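Local coordinates for short-chain-enoyl-CoA hydratase (Clostridium acetobutylicum, PDB 5Z7R), which catalyses the reversible hydration of crotonyl-CoA to (3S)-3-hydroxybutyryl-CoA, also accepting hexenoyl-CoA but not longer analogues, at the interface of chains A and B. Numbering follows the deposited sequence. Chains: chain A/B, Short-chain-enoyl-CoA hydratase.

The interface of chains A and B. Residues chain A 71, 79, 139-140; chain B 233, 236-237, 242, 246.
A:Ile139 and B:Phe237 meet at the middle of a mainly apolar subunit interface in this crotonase-family enzyme, where the C-terminal helices of chain B, 222-236 and 240-250, pack against the body of chain A and probably help hold the oligomer together. C-terminal helices that mediate subunit contacts are common in the family; the enzyme is a homotetramer, and this pair may be one of its contacts. The beta-branched A:Ile139 suits the centre because its two arms reach different partners. A chi1 of 43° wedges CG1 between backbone N and carbonyl carbon, and a chi2 of 164° extends CD1 to within 3.7 Å of the B:Met246 methyl CE. The other branch, CG2, touches that methyl too and lies 3.7 Å from CZ at the far end of the B:Phe237 ring. The flexible B:Met246 thioether reaches in through a nearly straight side chain and meets A:Ile139 at about a right angle, while its SD packs against A:Met71 CB. With no side chain, A:Gly79 lets helix 76-95 come close, its CA 3.6 Å from B:Phe237 CD1. Within chain B, B:Phe237 CE1 lies 3.5 Å above the B:Phe233 ring plane, offset toward its rim, while B:Phe233 CZ meets the B:Phe237 edge in plane; this edge-to-face contact probably helps fix both rings. A chi1 of -173° swings the B:Phe233 ring away from its backbone N, bringing CE1 3.2 Å from the A:Thr140 carbonyl O and the CD2 side to A:Gly79 O. The compact B:Cys236 packs its CB beside A:Ile139 CG2, with SG 3.8 Å from the A:Thr140 methyl CG2.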
# COMPACT_ATOMS: atom_id res chain seq x y z
N MET A 71 -18.99 -24.12 16.02
CA MET A 71 -17.74 -23.42 16.39
C MET A 71 -17.13 -23.78 17.74
O MET A 71 -15.90 -23.74 17.88
CB MET A 71 -17.99 -21.90 16.37
CG MET A 71 -17.89 -21.31 14.97
SD MET A 71 -18.15 -19.53 14.90
CE MET A 71 -19.92 -19.52 14.84
N GLY A 79 -10.39 -23.05 13.60
CA GLY A 79 -10.87 -21.67 13.67
C GLY A 79 -10.42 -20.92 12.43
O GLY A 79 -11.22 -20.48 11.58
N ILE A 139 -14.26 -14.51 20.82
CA ILE A 139 -13.69 -14.42 19.48
C ILE A 139 -13.73 -13.00 18.90
O ILE A 139 -14.51 -12.16 19.32
CB ILE A 139 -14.44 -15.32 18.46
CG1 ILE A 139 -15.96 -15.25 18.63
CG2 ILE A 139 -13.96 -16.76 18.53
CD1 ILE A 139 -16.65 -15.79 17.41
N THR A 140 -12.89 -12.77 17.89
CA THR A 140 -12.98 -11.57 17.06
C THR A 140 -13.99 -11.88 15.98
O THR A 140 -14.28 -13.03 15.74
CB THR A 140 -11.67 -11.31 16.28
OG1 THR A 140 -11.51 -12.31 15.27
CG2 THR A 140 -10.46 -11.32 17.21
N PHE B 233 -8.25 -14.66 14.38
CA PHE B 233 -9.44 -15.42 14.69
C PHE B 233 -9.04 -16.84 15.14
O PHE B 233 -9.46 -17.31 16.18
CB PHE B 233 -10.32 -15.48 13.44
CG PHE B 233 -11.67 -16.09 13.65
CD1 PHE B 233 -12.57 -15.53 14.55
CD2 PHE B 233 -12.07 -17.21 12.92
CE1 PHE B 233 -13.83 -16.07 14.73
CE2 PHE B 233 -13.34 -17.77 13.11
CZ PHE B 233 -14.22 -17.19 14.01
N CYS B 236 -7.85 -17.21 18.79
CA CYS B 236 -8.89 -17.17 19.82
C CYS B 236 -9.37 -18.56 20.26
O CYS B 236 -9.73 -18.77 21.42
CB CYS B 236 -10.09 -16.34 19.35
SG CYS B 236 -9.70 -14.58 19.10
N PHE B 237 -9.39 -19.51 19.33
CA PHE B 237 -9.90 -20.84 19.65
C PHE B 237 -8.92 -21.66 20.47
O PHE B 237 -9.13 -22.85 20.67
CB PHE B 237 -10.31 -21.58 18.38
CG PHE B 237 -11.56 -21.02 17.75
CD1 PHE B 237 -11.49 -19.97 16.83
CD2 PHE B 237 -12.81 -21.50 18.12
CE1 PHE B 237 -12.64 -19.43 16.30
CE2 PHE B 237 -13.97 -20.96 17.57
CZ PHE B 237 -13.88 -19.92 16.65
N GLN B 242 -12.73 -18.57 25.07
CA GLN B 242 -13.51 -18.93 23.88
C GLN B 242 -14.46 -20.11 24.18
O GLN B 242 -15.67 -19.97 24.01
CB GLN B 242 -12.61 -19.19 22.67
CG GLN B 242 -13.35 -19.72 21.44
CD GLN B 242 -13.45 -21.25 21.43
OE1 GLN B 242 -12.46 -21.93 21.51
NE2 GLN B 242 -14.66 -21.77 21.35
N MET B 246 -18.70 -19.63 24.53
CA MET B 246 -19.55 -20.25 23.56
C MET B 246 -20.40 -21.32 24.24
O MET B 246 -21.52 -21.60 23.80
CB MET B 246 -18.72 -20.83 22.46
CG MET B 246 -18.01 -19.76 21.65
SD MET B 246 -17.58 -20.38 20.05
CE MET B 246 -16.86 -18.94 19.24